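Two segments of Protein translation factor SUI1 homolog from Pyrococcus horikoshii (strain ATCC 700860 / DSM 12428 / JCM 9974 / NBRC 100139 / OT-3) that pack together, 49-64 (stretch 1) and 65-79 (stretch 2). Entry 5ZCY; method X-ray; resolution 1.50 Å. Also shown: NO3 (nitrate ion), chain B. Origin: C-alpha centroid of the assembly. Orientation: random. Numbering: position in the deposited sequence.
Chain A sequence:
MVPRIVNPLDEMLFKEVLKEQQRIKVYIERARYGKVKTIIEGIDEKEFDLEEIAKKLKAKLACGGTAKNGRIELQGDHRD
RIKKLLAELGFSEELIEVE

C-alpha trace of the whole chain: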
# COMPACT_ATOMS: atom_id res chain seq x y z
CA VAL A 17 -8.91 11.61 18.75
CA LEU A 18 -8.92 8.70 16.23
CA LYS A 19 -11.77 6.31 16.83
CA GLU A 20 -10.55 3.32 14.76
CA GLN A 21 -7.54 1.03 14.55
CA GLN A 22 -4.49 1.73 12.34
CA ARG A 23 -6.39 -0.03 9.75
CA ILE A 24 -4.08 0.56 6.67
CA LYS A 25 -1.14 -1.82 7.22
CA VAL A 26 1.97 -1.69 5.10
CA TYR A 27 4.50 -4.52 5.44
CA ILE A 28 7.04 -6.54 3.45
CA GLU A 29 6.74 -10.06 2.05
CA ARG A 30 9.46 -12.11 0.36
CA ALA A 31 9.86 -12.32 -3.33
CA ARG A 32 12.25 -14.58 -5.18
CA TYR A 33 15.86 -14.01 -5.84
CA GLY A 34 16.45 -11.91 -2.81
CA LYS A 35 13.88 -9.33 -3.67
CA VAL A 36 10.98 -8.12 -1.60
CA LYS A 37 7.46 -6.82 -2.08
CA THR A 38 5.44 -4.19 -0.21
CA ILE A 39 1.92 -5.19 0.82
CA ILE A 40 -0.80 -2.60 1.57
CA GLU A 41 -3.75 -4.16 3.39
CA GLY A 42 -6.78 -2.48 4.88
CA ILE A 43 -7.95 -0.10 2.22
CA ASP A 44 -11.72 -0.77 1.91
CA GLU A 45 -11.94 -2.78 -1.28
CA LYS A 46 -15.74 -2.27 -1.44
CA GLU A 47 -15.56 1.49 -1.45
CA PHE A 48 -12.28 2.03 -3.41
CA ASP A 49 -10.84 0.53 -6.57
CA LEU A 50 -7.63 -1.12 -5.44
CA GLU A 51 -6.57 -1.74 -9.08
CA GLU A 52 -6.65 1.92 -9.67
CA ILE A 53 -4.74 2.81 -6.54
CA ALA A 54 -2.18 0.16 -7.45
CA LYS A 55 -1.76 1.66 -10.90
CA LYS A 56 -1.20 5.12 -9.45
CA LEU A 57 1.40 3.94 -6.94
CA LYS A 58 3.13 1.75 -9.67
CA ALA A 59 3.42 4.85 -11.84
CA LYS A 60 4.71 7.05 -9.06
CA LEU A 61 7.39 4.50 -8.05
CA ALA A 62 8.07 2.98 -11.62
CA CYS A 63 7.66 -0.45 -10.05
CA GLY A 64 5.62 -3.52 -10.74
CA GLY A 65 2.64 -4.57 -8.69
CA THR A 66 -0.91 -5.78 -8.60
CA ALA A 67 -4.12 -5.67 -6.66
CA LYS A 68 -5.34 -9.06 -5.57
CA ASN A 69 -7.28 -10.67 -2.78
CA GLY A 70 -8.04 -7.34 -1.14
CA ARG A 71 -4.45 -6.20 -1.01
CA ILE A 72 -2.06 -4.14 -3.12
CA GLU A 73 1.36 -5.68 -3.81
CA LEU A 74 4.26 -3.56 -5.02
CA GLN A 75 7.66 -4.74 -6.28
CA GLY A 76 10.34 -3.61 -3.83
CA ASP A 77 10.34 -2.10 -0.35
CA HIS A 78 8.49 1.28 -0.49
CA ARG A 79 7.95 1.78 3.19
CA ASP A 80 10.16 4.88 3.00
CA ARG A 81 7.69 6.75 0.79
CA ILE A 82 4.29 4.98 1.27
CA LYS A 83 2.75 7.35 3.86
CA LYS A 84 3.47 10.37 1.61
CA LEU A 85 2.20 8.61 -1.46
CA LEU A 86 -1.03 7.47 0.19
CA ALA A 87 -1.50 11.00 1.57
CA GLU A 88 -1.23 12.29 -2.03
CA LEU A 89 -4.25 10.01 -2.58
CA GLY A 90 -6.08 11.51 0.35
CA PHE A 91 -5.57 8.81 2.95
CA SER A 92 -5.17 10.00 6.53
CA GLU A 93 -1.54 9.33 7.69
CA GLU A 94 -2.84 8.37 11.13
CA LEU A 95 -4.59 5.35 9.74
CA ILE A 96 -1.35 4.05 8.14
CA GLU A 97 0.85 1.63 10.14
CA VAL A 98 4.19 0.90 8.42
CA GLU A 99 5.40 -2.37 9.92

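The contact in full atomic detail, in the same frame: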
# COMPACT_ATOMS: atom_id res chain seq x y z
N ASP A 49 -11.32 1.43 -5.49
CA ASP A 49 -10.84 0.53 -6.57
C ASP A 49 -9.35 0.28 -6.32
O ASP A 49 -8.47 1.17 -6.68
CB ASP A 49 -11.03 1.22 -7.91
CG ASP A 49 -10.58 0.42 -9.05
OD1 ASP A 49 -9.98 -0.65 -8.90
OD2 ASP A 49 -10.83 0.87 -10.18
N LEU A 50 -9.02 -0.87 -5.72
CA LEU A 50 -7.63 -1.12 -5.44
C LEU A 50 -6.78 -1.23 -6.68
O LEU A 50 -5.57 -0.96 -6.59
CB LEU A 50 -7.42 -2.39 -4.64
CG LEU A 50 -8.14 -2.43 -3.32
CD1 LEU A 50 -7.69 -3.68 -2.57
CD2 LEU A 50 -7.95 -1.17 -2.50
N GLU A 51 -7.34 -1.69 -7.82
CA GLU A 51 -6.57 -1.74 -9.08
C GLU A 51 -6.10 -0.38 -9.47
O GLU A 51 -4.98 -0.16 -9.92
CB GLU A 51 -7.39 -2.35 -10.23
CG GLU A 51 -7.72 -3.81 -10.09
CD GLU A 51 -8.61 -4.40 -11.24
OE1 GLU A 51 -9.44 -3.69 -11.80
OE2 GLU A 51 -8.45 -5.57 -11.59
N GLU A 52 -7.00 0.60 -9.32
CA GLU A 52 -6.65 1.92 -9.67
C GLU A 52 -5.56 2.57 -8.80
O GLU A 52 -4.68 3.26 -9.27
CB GLU A 52 -7.99 2.79 -9.71
CG GLU A 52 -7.85 4.17 -10.00
CD GLU A 52 -9.16 5.04 -9.98
OE1 GLU A 52 -10.20 4.74 -9.25
OE2 GLU A 52 -8.88 6.09 -10.55
N ILE A 53 -5.76 2.33 -7.52
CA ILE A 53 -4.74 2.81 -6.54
C ILE A 53 -3.42 2.12 -6.80
O ILE A 53 -2.41 2.85 -6.81
CB ILE A 53 -5.23 2.57 -5.07
CG1 ILE A 53 -6.50 3.41 -4.85
CG2 ILE A 53 -4.12 2.91 -4.09
CD1 ILE A 53 -7.25 3.11 -3.60
N ALA A 54 -3.43 0.84 -7.09
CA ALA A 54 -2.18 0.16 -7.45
C ALA A 54 -1.54 0.77 -8.66
O ALA A 54 -0.31 0.98 -8.64
CB ALA A 54 -2.37 -1.30 -7.60
N LYS A 55 -2.34 1.05 -9.68
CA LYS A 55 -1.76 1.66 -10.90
C LYS A 55 -1.12 2.97 -10.61
O LYS A 55 -0.04 3.31 -11.14
CB LYS A 55 -2.90 1.68 -11.95
CG LYS A 55 -2.64 2.37 -13.27
CD LYS A 55 -3.96 2.61 -14.07
CE LYS A 55 -4.85 3.67 -13.40
NZ LYS A 55 -6.22 3.79 -14.00
N LYS A 56 -1.69 3.85 -9.78
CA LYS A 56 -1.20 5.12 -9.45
C LYS A 56 0.14 4.97 -8.69
O LYS A 56 1.07 5.70 -8.91
CB LYS A 56 -2.16 5.97 -8.65
CG LYS A 56 -3.36 6.41 -9.50
CD LYS A 56 -4.22 7.27 -8.68
CE LYS A 56 -5.51 7.67 -9.50
NZ LYS A 56 -6.23 8.56 -8.57
N LEU A 57 0.17 4.06 -7.72
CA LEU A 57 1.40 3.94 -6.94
C LEU A 57 2.47 3.35 -7.82
O LEU A 57 3.64 3.82 -7.64
CB LEU A 57 1.07 2.96 -5.78
CG LEU A 57 0.21 3.53 -4.69
CD1 LEU A 57 -0.17 2.39 -3.72
CD2 LEU A 57 0.70 4.73 -3.95
N LYS A 58 2.18 2.40 -8.67
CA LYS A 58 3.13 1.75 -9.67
C LYS A 58 3.73 2.85 -10.55
O LYS A 58 4.94 2.83 -10.83
CB LYS A 58 2.51 0.65 -10.54
CG LYS A 58 2.24 -0.66 -9.75
CD LYS A 58 1.27 -1.60 -10.44
CE LYS A 58 1.82 -2.15 -11.75
NZ LYS A 58 0.78 -3.03 -12.34
N ALA A 59 2.92 3.78 -10.97
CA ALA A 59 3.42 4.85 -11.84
C ALA A 59 4.28 5.79 -11.08
O ALA A 59 5.37 6.16 -11.61
CB ALA A 59 2.22 5.56 -12.49
N LYS A 60 3.95 6.17 -9.84
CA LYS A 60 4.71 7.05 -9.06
C LYS A 60 6.10 6.48 -8.73
O LYS A 60 7.09 7.20 -8.76
CB LYS A 60 4.03 7.48 -7.76
CG LYS A 60 2.77 8.36 -7.88
CD LYS A 60 1.91 8.18 -6.62
CE LYS A 60 0.94 9.32 -6.30
NZ LYS A 60 0.70 9.29 -4.82
N LEU A 61 6.15 5.16 -8.47
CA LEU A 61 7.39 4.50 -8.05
C LEU A 61 8.10 3.83 -9.25
O LEU A 61 9.20 3.23 -9.02
CB LEU A 61 6.99 3.46 -7.00
CG LEU A 61 6.50 3.93 -5.69
CD1 LEU A 61 5.77 2.89 -4.89
CD2 LEU A 61 7.63 4.62 -4.83
N ALA A 62 7.53 3.77 -10.44
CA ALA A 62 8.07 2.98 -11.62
C ALA A 62 8.40 1.59 -11.22
O ALA A 62 9.52 1.10 -11.38
CB ALA A 62 9.30 3.65 -12.25
N CYS A 63 7.46 0.93 -10.58
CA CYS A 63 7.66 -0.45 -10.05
C CYS A 63 6.57 -1.35 -10.52
O CYS A 63 5.47 -0.84 -10.95
CB CYS A 63 7.73 -0.48 -8.50
SG CYS A 63 6.25 -0.07 -7.64
N GLY A 64 6.70 -2.63 -10.52
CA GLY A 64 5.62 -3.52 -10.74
C GLY A 64 4.67 -3.59 -9.57
O GLY A 64 4.96 -3.06 -8.51
N GLY A 65 3.57 -4.31 -9.81
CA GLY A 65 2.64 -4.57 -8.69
C GLY A 65 1.30 -5.00 -9.22
O GLY A 65 1.08 -5.00 -10.45
N THR A 66 0.42 -5.24 -8.28
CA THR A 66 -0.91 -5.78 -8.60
C THR A 66 -1.84 -5.46 -7.44
O THR A 66 -1.43 -5.12 -6.35
CB THR A 66 -0.80 -7.30 -8.81
OG1 THR A 66 -2.00 -7.79 -9.49
CG2 THR A 66 -0.52 -8.09 -7.58
N ALA A 67 -3.13 -5.55 -7.67
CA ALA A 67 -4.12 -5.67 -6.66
C ALA A 67 -4.69 -7.06 -6.76
O ALA A 67 -5.15 -7.50 -7.84
CB ALA A 67 -5.22 -4.61 -6.86
N LYS A 68 -4.70 -7.74 -5.63
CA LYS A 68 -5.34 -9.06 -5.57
C LYS A 68 -5.72 -9.45 -4.20
O LYS A 68 -5.02 -9.10 -3.26
CB LYS A 68 -4.60 -10.10 -6.32
CG LYS A 68 -3.20 -10.31 -5.91
CD LYS A 68 -2.76 -11.76 -6.26
CE LYS A 68 -1.25 -11.86 -6.29
NZ LYS A 68 -0.72 -12.91 -7.22
N ASN A 69 -6.87 -10.15 -4.07
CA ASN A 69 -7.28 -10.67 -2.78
C ASN A 69 -7.36 -9.59 -1.69
O ASN A 69 -7.05 -9.85 -0.53
CB ASN A 69 -6.40 -11.85 -2.35
CG ASN A 69 -6.41 -13.00 -3.36
OD1 ASN A 69 -7.42 -13.25 -3.99
ND2 ASN A 69 -5.29 -13.69 -3.52
N GLY A 70 -7.83 -8.40 -2.07
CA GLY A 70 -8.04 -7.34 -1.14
C GLY A 70 -6.82 -6.57 -0.66
O GLY A 70 -6.87 -5.74 0.25
N ARG A 71 -5.72 -6.81 -1.37
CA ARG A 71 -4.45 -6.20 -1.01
C ARG A 71 -3.78 -5.62 -2.24
O ARG A 71 -4.04 -6.04 -3.33
CB ARG A 71 -3.47 -7.21 -0.46
CG ARG A 71 -4.00 -8.18 0.59
CD ARG A 71 -2.87 -8.97 1.24
NE ARG A 71 -1.92 -9.62 0.33
CZ ARG A 71 -0.81 -10.30 0.74
NH1 ARG A 71 -0.54 -10.38 2.03
NH2 ARG A 71 0.00 -10.83 -0.14
N ILE A 72 -2.92 -4.60 -2.06
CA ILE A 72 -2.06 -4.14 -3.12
C ILE A 72 -0.66 -4.66 -2.82
O ILE A 72 -0.20 -4.61 -1.69
CB ILE A 72 -2.04 -2.62 -3.17
CG1 ILE A 72 -3.49 -2.09 -3.52
CG2 ILE A 72 -0.98 -2.07 -4.12
CD1 ILE A 72 -3.67 -0.61 -3.42
N GLU A 73 -0.03 -5.19 -3.86
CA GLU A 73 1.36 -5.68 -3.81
C GLU A 73 2.20 -4.89 -4.72
O GLU A 73 1.86 -4.71 -5.92
CB GLU A 73 1.44 -7.18 -4.15
CG GLU A 73 0.49 -8.04 -3.43
CD GLU A 73 0.81 -9.56 -3.58
OE1 GLU A 73 1.82 -9.89 -4.21
OE2 GLU A 73 -0.04 -10.35 -3.07
N LEU A 74 3.30 -4.35 -4.25
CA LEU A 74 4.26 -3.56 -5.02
C LEU A 74 5.61 -4.22 -5.05
O LEU A 74 6.08 -4.72 -4.00
CB LEU A 74 4.46 -2.15 -4.49
CG LEU A 74 3.17 -1.33 -4.36
CD1 LEU A 74 3.43 -0.03 -3.67
CD2 LEU A 74 2.56 -1.07 -5.72
N GLN A 75 6.28 -4.24 -6.19
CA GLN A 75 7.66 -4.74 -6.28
C GLN A 75 8.61 -3.80 -5.53
O GLN A 75 8.57 -2.59 -5.78
CB GLN A 75 8.06 -4.69 -7.76
CG GLN A 75 9.51 -4.87 -8.09
CD GLN A 75 9.85 -4.60 -9.52
OE1 GLN A 75 9.28 -3.78 -10.29
NE2 GLN A 75 10.90 -5.27 -9.92
N GLY A 76 9.38 -4.34 -4.64
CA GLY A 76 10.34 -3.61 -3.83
C GLY A 76 9.84 -3.17 -2.52
O GLY A 76 8.65 -3.37 -2.26
N ASP A 77 10.67 -2.60 -1.68
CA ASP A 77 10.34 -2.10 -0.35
C ASP A 77 10.14 -0.60 -0.46
O ASP A 77 11.10 0.17 -0.75
CB ASP A 77 11.48 -2.38 0.64
CG ASP A 77 11.20 -1.97 2.03
OD1 ASP A 77 10.32 -1.10 2.29
OD2 ASP A 77 11.89 -2.54 2.94
N HIS A 78 8.84 -0.16 -0.35
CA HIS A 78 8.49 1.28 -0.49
C HIS A 78 8.00 1.84 0.75
O HIS A 78 7.27 2.85 0.76
CB HIS A 78 7.52 1.43 -1.72
CG HIS A 78 8.12 0.95 -2.98
ND1 HIS A 78 9.19 1.56 -3.50
CD2 HIS A 78 7.94 -0.22 -3.70
CE1 HIS A 78 9.62 0.87 -4.56
NE2 HIS A 78 8.87 -0.18 -4.69
N ARG A 79 8.33 1.25 1.92
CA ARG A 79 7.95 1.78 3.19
C ARG A 79 8.48 3.18 3.41
O ARG A 79 7.86 3.92 4.18
CB ARG A 79 8.37 0.84 4.32
CG ARG A 79 7.65 -0.50 4.28
CD ARG A 79 8.13 -1.39 5.39
NE ARG A 79 9.49 -1.82 5.13
CZ ARG A 79 10.22 -2.44 6.03
NH1 ARG A 79 9.76 -2.71 7.20
NH2 ARG A 79 11.47 -2.77 5.71
N NO3 B . -7.72 6.48 -6.17
O1 NO3 B . -6.96 7.28 -5.96
O2 NO3 B . -8.71 5.95 -5.32
O3 NO3 B . -7.54 5.83 -7.35
O HOH W 1 -5.82 -7.28 -10.63

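The contact joins the helix 50-61 to the hairpin that follows it, strands 65-68 and 71-75 linked by a type I' turn from Lys-68 to Arg-71. The helix axis runs nearly antiparallel to the first strand (166°, closest approach 7.2 Å) and at 21° to the second (8.7 Å). Together the two stretches bury 754 Å², counting both sides.

Apolar packing accounts for most of the contact along the helix. Leu-50, Ala-54, Leu-57 and Leu-61 all point their CA-to-CB bonds toward the hairpin, and their spacing of three or four residues places them along one side of the helix. Ile-72 has the largest covered area, 78 Å², and is touched from three helix positions: its CD1 lies 3.6 Å from Ile-53 CG2, its CG2 3.8 Å from Ala-54 CB, and its CG1 4.1 Å from Leu-50 CB. On the neighbouring strand, Ala-67 CB approaches Leu-50 CB at 3.8 Å and Ala-54 CB at 4.4 Å. The small side chains of Ala-54 and Ala-67 suit this close passage, where the CA atoms of Glu-51 and Ala-67 are only 5.2 Å apart. Further along, Leu-74 takes over: its CD1 is 3.9 Å from Leu-61 CD1, and its CD2 is 4.3 Å from Leu-57 CB and 4.1 Å from the aliphatic Lys-58 CG.

Hydrogen bonds between the stretches cluster near the chain junction. Gly-64 and Gln-75 form a reciprocal pair: Gly-64 N donates to Gln-75 OE1 (2.8 Å, 173° at the hydrogen), while Gln-75 N donates to Gly-64 O (2.9 Å, 174°). Both are nearly linear, and one uses the side chain of Gln-75 while the other uses its backbone. Lys-58 reaches its partner differently. Its CA-to-CB bond points sideways, but the end of the chain comes nearer, and Lys-58 NZ donates to Gly-65 O at 2.7 Å; chi3 is 65° (p). The lysine thus contributes both methylene packing and a polar anchor. Water 1 adds an indirect link at the other end, donating to Ala-67 O (2.9 Å) and to Glu-51 OE2 (3.3 Å).

Aromatic contacts centre on His-78. Leu-61 CD1 lies over one face of the ring, 3.9 Å from the centroid and 22° off the normal, which supports a CH-pi interaction. Cys-63 SG is 4.6 Å from the same centroid but 41° off the normal, so its sulfur-aromatic approach is oblique. The imidazole is held within its own stretch by His-78 NE2 donating to Gln-75 O (2.7 Å, 141°), tying the ring to the strand end that also meets Gly-64.

Local bonds support the two partners. At the helix start, Asp-49 OD1 caps Glu-52 N through a weak bond of 3.3 Å. In the hairpin, Glu-73 N donates to Thr-66 O at 2.9 Å and Lys-68 N to Arg-71 O at 2.9 Å, pairing the strands that carry Ala-67 and Ile-72.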